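PDB 3NIQ: guanidinopropionase from Pseudomonas aeruginosa, which hydrolyses 3-guanidinopropanoate to beta-alanine and urea with two manganese ions per subunit, as a homohexameric member of the arginase family. Local coordinates for residues I132-G137 and E175-P180; V184-R189 and R207-E212. All blocks are in the same frame, centred on the assembly; numbering follows the deposited sequence.

Interaction 1 (I132-G137 and E175-P180); sequences IFRALG and EGLLDP
Two helix C-termini meet here, that of helix 129-136 and that of helix 168-174, the second closed by a Schellman motif in which G176 takes a positive phi before strand 178-179. R134 and E175 bridge them with a bidentate salt bridge. The arginine, extended from CG to NE, offers NE and NH2 side-on, one to each carboxylate oxygen: NE to OE1 of E175 at 2.7 Å and, straighter (167°), NH2 to OE2 of E175 at 2.8 Å. Both oxygens use their syn lone pairs, although the guanidinium and carboxylate planes are turned 34° apart. L177 turns toward the end of helix 129-136 beside this bridge. L177 CD1 rests on CG of R134 at 3.6 Å, and its CD2 lies 3.6 Å from O of G137. F133 reaches further along the strand, its CE2 4.2 Å from CD1 of L178, while its ring packs edge-to-face with Y236. G137, with no side chain, lets its CA come within 4.6 Å of CA of L177. One water donates to O of G137 (2.6 Å) and O of G176 (2.9 Å), joining the two helix ends. Two helix C-termini, one Schellman-capped, thus meet beside strand 142-147 of the arginase alpha/beta fold.

Interaction 2 (V184-R189 and R207-E212); sequences VQIGIR and RVIHME
I209 and V184 form the apolar centre on one face of a parallel strand pair, CD1 of I209 3.9 Å from CG2 of V184. CG2 of V184 lies alongside R207, 3.7 Å from its CG. Past the regular pairing, I188 crosses V208 at about a right angle (CG1 of I188 to CG1 of V208, 3.7 Å) and touches H210 CD2 with CG2 (3.6 Å). The axes of strands 184-188 and 207-210 lie 4° from parallel. Three nearly linear bonds join them: Q185 N to R207 O, I209 N to Q185 O (2.6 Å) and G187 N to I209 O. G187 (phi 111°) breaks the ladder, and M211 N, opening helix 211-230, reaches O of I188 at 2.7 Å from above the carbonyl plane. On the V208 face, Q185 turns NE2 to H146 ND1, its buried OE1 lacking a hydrogen-bond partner; outward, R189 binds E256 O and E212 bonds H73 of the second subunit. R207 salt-bridges E213 and E225, CG1 of I209 against one guanidinium face, near its rim. Strand 207-210, one of the chain's two outermost strands, is separated from strand 142-147 by strand 183-188, and helix 211-230 packs against V184 and I209.

Overall arrangement
From the N terminus, helix 129-136 ends in the first segment of interaction 1. The chain then runs through strand 142-147, with D148 immediately after it, and through helix 168-174 before E175-P180 closes that loop of 37 residues. A corner at P180 leads to strand 183-188, where interaction 2 opens; helix 199-204 makes the crossover, and 207-212 closes the beta-alpha-beta unit after 17 residues. The two loops are therefore in series, neither nested nor crossed, with centres about 21 Å apart. Interaction 1 ties helix ends beside strand 142-147, whereas interaction 2 adds the last strand at one edge of the sheet within this chain, with I188 near the manganese ligands D148 and H150.

Interaction 1 (I132-G137 and E175-P180)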
ATOM      1  N   ILE A 132      12.151  30.289 -11.290  1.00 19.32           N
ATOM      2  CA  ILE A 132      10.928  31.050 -11.542  1.00 17.83           C
ATOM      3  C   ILE A 132      11.073  32.524 -11.100  1.00 19.19           C
ATOM      4  O   ILE A 132      10.788  33.452 -11.880  1.00 19.39           O
ATOM      5  CB  ILE A 132       9.708  30.371 -10.823  1.00 17.75           C
ATOM      6  CG1 ILE A 132       9.485  28.965 -11.377  1.00 17.90           C
ATOM      7  CG2 ILE A 132       8.418  31.229 -10.980  1.00 16.83           C
ATOM      8  CD1 ILE A 132       8.226  28.189 -10.774  1.00 14.08           C
ATOM      9  N   PHE A 133      11.530  32.744  -9.864  1.00 18.50           N
ATOM     10  CA  PHE A 133      11.721  34.106  -9.357  1.00 18.81           C
ATOM     11  C   PHE A 133      12.802  34.853 -10.154  1.00 19.09           C
ATOM     12  O   PHE A 133      12.701  36.064 -10.355  1.00 19.02           O
ATOM     13  CB  PHE A 133      12.085  34.096  -7.866  1.00 17.71           C
ATOM     14  CG  PHE A 133      10.907  33.942  -6.937  1.00 20.25           C
ATOM     15  CD1 PHE A 133       9.687  33.470  -7.395  1.00 18.62           C
ATOM     16  CD2 PHE A 133      11.029  34.272  -5.584  1.00 22.10           C
ATOM     17  CE1 PHE A 133       8.607  33.338  -6.547  1.00 23.36           C
ATOM     18  CE2 PHE A 133       9.942  34.135  -4.707  1.00 23.53           C
ATOM     19  CZ  PHE A 133       8.726  33.666  -5.192  1.00 24.85           C
ATOM     20  N   ARG A 134      13.820  34.131 -10.609  1.00 18.90           N
ATOM     21  CA  ARG A 134      14.841  34.720 -11.477  1.00 19.94           C
ATOM     22  C   ARG A 134      14.230  35.301 -12.742  1.00 19.57           C
ATOM     23  O   ARG A 134      14.653  36.368 -13.200  1.00 19.42           O
ATOM     24  CB  ARG A 134      15.944  33.716 -11.804  1.00 19.29           C
ATOM     25  CG  ARG A 134      16.963  33.595 -10.661  1.00 21.28           C
ATOM     26  CD  ARG A 134      17.952  32.465 -10.898  1.00 22.20           C
ATOM     27  NE  ARG A 134      18.924  32.363  -9.816  1.00 20.92           N
ATOM     28  CZ  ARG A 134      19.944  31.504  -9.810  1.00 23.61           C
ATOM     29  NH1 ARG A 134      20.102  30.637 -10.805  1.00 23.86           N
ATOM     30  NH2 ARG A 134      20.788  31.488  -8.791  1.00 22.87           N
ATOM     31  N   ALA A 135      13.207  34.643 -13.277  1.00 18.01           N
ATOM     32  CA  ALA A 135      12.482  35.200 -14.424  1.00 18.44           C
ATOM     33  C   ALA A 135      11.509  36.300 -14.045  1.00 19.76           C
ATOM     34  O   ALA A 135      11.503  37.368 -14.674  1.00 20.89           O
ATOM     35  CB  ALA A 135      11.739  34.100 -15.214  1.00 18.19           C
ATOM     36  N   LEU A 136      10.675  36.043 -13.036  1.00 19.93           N
ATOM     37  CA  LEU A 136       9.553  36.939 -12.719  1.00 20.87           C
ATOM     38  C   LEU A 136       9.963  38.157 -11.924  1.00 20.63           C
ATOM     39  O   LEU A 136       9.215  39.130 -11.876  1.00 20.69           O
ATOM     40  CB  LEU A 136       8.423  36.220 -11.938  1.00 19.79           C
ATOM     41  CG  LEU A 136       7.756  34.944 -12.461  1.00 23.78           C
ATOM     42  CD1 LEU A 136       6.395  34.668 -11.772  1.00 21.69           C
ATOM     43  CD2 LEU A 136       7.615  34.953 -13.957  1.00 24.10           C
ATOM     44  N   GLY A 137      11.098  38.071 -11.235  1.00 21.49           N
ATOM     45  CA  GLY A 137      11.535  39.165 -10.355  1.00 23.82           C
ATOM     46  C   GLY A 137      12.711  39.930 -10.949  1.00 26.48           C
ATOM     47  O   GLY A 137      13.364  40.700 -10.260  1.00 27.68           O
ATOM     48  N   GLU A 175      19.676  37.801  -4.311  1.00 23.43           N
ATOM     49  CA  GLU A 175      19.670  38.195  -5.717  1.00 22.57           C
ATOM     50  C   GLU A 175      18.750  39.384  -6.003  1.00 22.48           C
ATOM     51  O   GLU A 175      18.679  39.842  -7.127  1.00 22.51           O
ATOM     52  CB  GLU A 175      19.322  36.995  -6.628  1.00 22.92           C
ATOM     53  CG  GLU A 175      20.414  35.904  -6.612  1.00 23.84           C
ATOM     54  CD  GLU A 175      20.022  34.598  -7.297  1.00 25.21           C
ATOM     55  OE1 GLU A 175      19.181  34.592  -8.239  1.00 25.75           O
ATOM     56  OE2 GLU A 175      20.575  33.557  -6.895  1.00 26.11           O
ATOM     57  N   GLY A 176      18.044  39.880  -4.992  1.00 22.34           N
ATOM     58  CA  GLY A 176      17.171  41.056  -5.185  1.00 21.64           C
ATOM     59  C   GLY A 176      15.837  40.749  -5.875  1.00 21.74           C
ATOM     60  O   GLY A 176      15.174  41.659  -6.388  1.00 20.76           O
ATOM     61  N   LEU A 177      15.426  39.478  -5.873  1.00 19.99           N
ATOM     62  CA  LEU A 177      14.218  39.063  -6.595  1.00 19.94           C
ATOM     63  C   LEU A 177      12.992  39.057  -5.713  1.00 19.10           C
ATOM     64  O   LEU A 177      11.863  39.180  -6.191  1.00 18.99           O
ATOM     65  CB  LEU A 177      14.405  37.652  -7.169  1.00 19.75           C
ATOM     66  CG  LEU A 177      15.690  37.419  -7.970  1.00 18.82           C
ATOM     67  CD1 LEU A 177      15.963  35.915  -8.082  1.00 20.02           C
ATOM     68  CD2 LEU A 177      15.592  38.079  -9.373  1.00 22.02           C
ATOM     69  N   LEU A 178      13.228  38.850  -4.426  1.00 18.74           N
ATOM     70  CA  LEU A 178      12.187  38.768  -3.442  1.00 19.01           C
ATOM     71  C   LEU A 178      12.417  39.868  -2.411  1.00 19.71           C
ATOM     72  O   LEU A 178      13.498  39.964  -1.830  1.00 18.87           O
ATOM     73  CB  LEU A 178      12.212  37.399  -2.752  1.00 18.08           C
ATOM     74  CG  LEU A 178      11.289  37.167  -1.539  1.00 19.09           C
ATOM     75  CD1 LEU A 178       9.830  37.311  -1.932  1.00 15.81           C
ATOM     76  CD2 LEU A 178      11.559  35.800  -0.867  1.00 15.84           C
ATOM     77  N   ASP A 179      11.384  40.672  -2.188  1.00 19.17           N
ATOM     78  CA  ASP A 179      11.424  41.744  -1.196  1.00 20.12           C
ATOM     79  C   ASP A 179      11.087  41.159   0.194  1.00 19.79           C
ATOM     80  O   ASP A 179       9.947  40.818   0.475  1.00 20.90           O
ATOM     81  CB  ASP A 179      10.452  42.868  -1.615  1.00 20.13           C
ATOM     82  CG  ASP A 179      10.349  43.996  -0.578  1.00 22.54           C
ATOM     83  OD1 ASP A 179      11.050  43.949   0.449  1.00 22.49           O
ATOM     84  OD2 ASP A 179       9.534  44.910  -0.783  1.00 21.89           O
ATOM     85  N   PRO A 180      12.086  41.061   1.082  1.00 20.28           N
ATOM     86  CA  PRO A 180      11.835  40.406   2.367  1.00 20.31           C
ATOM     87  C   PRO A 180      10.789  41.103   3.267  1.00 20.82           C
ATOM     88  O   PRO A 180      10.123  40.422   4.045  1.00 20.44           O
ATOM     89  CB  PRO A 180      13.229  40.368   3.027  1.00 20.80           C
ATOM     90  CG  PRO A 180      13.982  41.448   2.389  1.00 21.23           C
ATOM     91  CD  PRO A 180      13.470  41.559   0.973  1.00 19.33           C
TER
HETATM   92  O   HOH W   1      14.480  42.695  -8.961  1.00 26.11           O

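Interaction 2 (V184-R189 and R207-E212)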
ATOM      1  N   VAL A 184       5.847  36.904   3.855  1.00 18.33           N
ATOM      2  CA  VAL A 184       5.273  36.328   5.058  1.00 18.21           C
ATOM      3  C   VAL A 184       5.210  34.802   4.884  1.00 18.75           C
ATOM      4  O   VAL A 184       4.773  34.300   3.829  1.00 17.00           O
ATOM      5  CB  VAL A 184       3.915  36.970   5.433  1.00 17.50           C
ATOM      6  CG1 VAL A 184       2.905  36.866   4.290  1.00 17.51           C
ATOM      7  CG2 VAL A 184       3.345  36.337   6.765  1.00 17.46           C
ATOM      8  N   GLN A 185       5.699  34.091   5.900  1.00 19.29           N
ATOM      9  CA  GLN A 185       5.787  32.625   5.875  1.00 20.18           C
ATOM     10  C   GLN A 185       4.880  32.065   6.951  1.00 20.28           C
ATOM     11  O   GLN A 185       4.919  32.528   8.084  1.00 20.13           O
ATOM     12  CB  GLN A 185       7.230  32.161   6.081  1.00 20.98           C
ATOM     13  CG  GLN A 185       8.214  32.798   5.083  1.00 20.26           C
ATOM     14  CD  GLN A 185       9.632  32.353   5.341  1.00 22.83           C
ATOM     15  OE1 GLN A 185      10.146  32.502   6.452  1.00 23.01           O
ATOM     16  NE2 GLN A 185      10.263  31.777   4.330  1.00 18.30           N
ATOM     17  N   ILE A 186       4.035  31.097   6.576  1.00 18.95           N
ATOM     18  CA  ILE A 186       2.998  30.587   7.460  1.00 19.47           C
ATOM     19  C   ILE A 186       3.074  29.067   7.617  1.00 19.49           C
ATOM     20  O   ILE A 186       3.070  28.339   6.612  1.00 16.85           O
ATOM     21  CB  ILE A 186       1.586  30.926   6.907  1.00 19.74           C
ATOM     22  CG1 ILE A 186       1.446  32.432   6.635  1.00 19.66           C
ATOM     23  CG2 ILE A 186       0.531  30.434   7.889  1.00 18.12           C
ATOM     24  CD1 ILE A 186       0.183  32.836   5.922  1.00 22.28           C
ATOM     25  N   GLY A 187       3.127  28.595   8.865  1.00 19.82           N
ATOM     26  CA  GLY A 187       3.070  27.170   9.147  1.00 19.14           C
ATOM     27  C   GLY A 187       4.367  26.562   9.664  1.00 20.72           C
ATOM     28  O   GLY A 187       4.408  25.363   9.941  1.00 21.12           O
ATOM     29  N   ILE A 188       5.413  27.384   9.805  1.00 19.24           N
ATOM     30  CA  ILE A 188       6.742  26.944  10.194  1.00 20.19           C
ATOM     31  C   ILE A 188       6.735  26.144  11.501  1.00 20.84           C
ATOM     32  O   ILE A 188       6.175  26.598  12.495  1.00 20.70           O
ATOM     33  CB  ILE A 188       7.720  28.148  10.340  1.00 20.84           C
ATOM     34  CG1 ILE A 188       7.631  29.098   9.126  1.00 22.01           C
ATOM     35  CG2 ILE A 188       9.145  27.652  10.554  1.00 21.07           C
ATOM     36  CD1 ILE A 188       8.027  28.478   7.795  1.00 23.54           C
ATOM     37  N   ARG A 189       7.342  24.956  11.488  1.00 20.61           N
ATOM     38  CA  ARG A 189       7.358  24.080  12.674  1.00 21.36           C
ATOM     39  C   ARG A 189       8.377  22.924  12.588  1.00 21.92           C
ATOM     40  O   ARG A 189       8.893  22.602  11.523  1.00 21.38           O
ATOM     41  CB  ARG A 189       5.972  23.479  12.892  1.00 21.03           C
ATOM     42  CG  ARG A 189       5.596  22.489  11.779  1.00 19.88           C
ATOM     43  CD  ARG A 189       4.206  21.966  11.936  1.00 17.29           C
ATOM     44  NE  ARG A 189       3.948  20.943  10.915  1.00 18.59           N
ATOM     45  CZ  ARG A 189       3.534  21.220   9.683  1.00 16.39           C
ATOM     46  NH1 ARG A 189       3.286  22.482   9.328  1.00 15.95           N
ATOM     47  NH2 ARG A 189       3.322  20.236   8.820  1.00 17.76           N
ATOM     48  N   ARG A 207       8.285  38.406   7.805  1.00 20.41           N
ATOM     49  CA  ARG A 207       7.295  38.039   8.806  1.00 20.40           C
ATOM     50  C   ARG A 207       7.142  36.510   8.824  1.00 21.71           C
ATOM     51  O   ARG A 207       6.792  35.890   7.803  1.00 20.77           O
ATOM     52  CB  ARG A 207       5.949  38.697   8.528  1.00 21.37           C
ATOM     53  CG  ARG A 207       4.837  38.304   9.534  1.00 21.26           C
ATOM     54  CD  ARG A 207       5.088  38.947  10.926  1.00 23.16           C
ATOM     55  NE  ARG A 207       3.884  38.857  11.759  1.00 21.27           N
ATOM     56  CZ  ARG A 207       3.664  37.921  12.669  1.00 21.72           C
ATOM     57  NH1 ARG A 207       4.584  36.986  12.901  1.00 22.16           N
ATOM     58  NH2 ARG A 207       2.524  37.917  13.353  1.00 21.05           N
ATOM     59  N   VAL A 208       7.403  35.911   9.984  1.00 20.98           N
ATOM     60  CA  VAL A 208       7.343  34.449  10.120  1.00 22.42           C
ATOM     61  C   VAL A 208       6.245  34.073  11.077  1.00 22.08           C
ATOM     62  O   VAL A 208       6.314  34.374  12.271  1.00 20.90           O
ATOM     63  CB  VAL A 208       8.671  33.837  10.605  1.00 23.14           C
ATOM     64  CG1 VAL A 208       8.515  32.338  10.778  1.00 23.99           C
ATOM     65  CG2 VAL A 208       9.792  34.120   9.609  1.00 23.96           C
ATOM     66  N   ILE A 209       5.212  33.421  10.549  1.00 20.78           N
ATOM     67  CA  ILE A 209       4.125  32.960  11.402  1.00 22.04           C
ATOM     68  C   ILE A 209       4.278  31.464  11.593  1.00 22.91           C
ATOM     69  O   ILE A 209       3.775  30.656  10.798  1.00 22.19           O
ATOM     70  CB  ILE A 209       2.750  33.353  10.843  1.00 22.02           C
ATOM     71  CG1 ILE A 209       2.686  34.886  10.707  1.00 23.42           C
ATOM     72  CG2 ILE A 209       1.627  32.819  11.734  1.00 23.11           C
ATOM     73  CD1 ILE A 209       1.442  35.413   9.987  1.00 23.06           C
ATOM     74  N   HIS A 210       5.014  31.105  12.644  1.00 22.96           N
ATOM     75  CA  HIS A 210       5.155  29.706  13.057  1.00 23.50           C
ATOM     76  C   HIS A 210       3.807  29.047  13.295  1.00 22.88           C
ATOM     77  O   HIS A 210       2.828  29.723  13.612  1.00 24.35           O
ATOM     78  CB  HIS A 210       6.003  29.609  14.333  1.00 23.25           C
ATOM     79  CG  HIS A 210       7.459  29.870  14.097  1.00 23.90           C
ATOM     80  ND1 HIS A 210       7.993  31.136  14.090  1.00 26.11           N
ATOM     81  CD2 HIS A 210       8.492  29.027  13.862  1.00 26.92           C
ATOM     82  CE1 HIS A 210       9.293  31.068  13.862  1.00 24.99           C
ATOM     83  NE2 HIS A 210       9.621  29.800  13.714  1.00 25.93           N
ATOM     84  N   MET A 211       3.773  27.719  13.173  1.00 22.39           N
ATOM     85  CA  MET A 211       2.548  26.954  13.432  1.00 22.17           C
ATOM     86  C   MET A 211       1.880  27.366  14.743  1.00 21.66           C
ATOM     87  O   MET A 211       0.658  27.519  14.805  1.00 21.32           O
ATOM     88  CB  MET A 211       2.857  25.452  13.468  1.00 20.69           C
ATOM     89  CG  MET A 211       1.632  24.616  13.437  1.00 20.91           C
ATOM     90  SD  MET A 211       0.799  24.681  11.840  1.00 22.72           S
ATOM     91  CE  MET A 211      -0.774  24.018  12.348  1.00 20.19           C
ATOM     92  N   GLU A 212       2.689  27.547  15.782  1.00 22.59           N
ATOM     93  CA  GLU A 212       2.166  27.903  17.110  1.00 23.47           C
ATOM     94  C   GLU A 212       1.413  29.218  17.055  1.00 23.59           C
ATOM     95  O   GLU A 212       0.318  29.332  17.602  1.00 23.82           O
ATOM     96  CB  GLU A 212       3.294  27.982  18.149  1.00 23.75           C
ATOM     97  CG  GLU A 212       3.951  26.642  18.499  1.00 25.72           C
ATOM     98  CD  GLU A 212       4.806  26.042  17.363  1.00 28.53           C
ATOM     99  OE1 GLU A 212       5.415  26.800  16.566  1.00 28.70           O
ATOM    100  OE2 GLU A 212       4.868  24.797  17.277  1.00 30.15           O
TER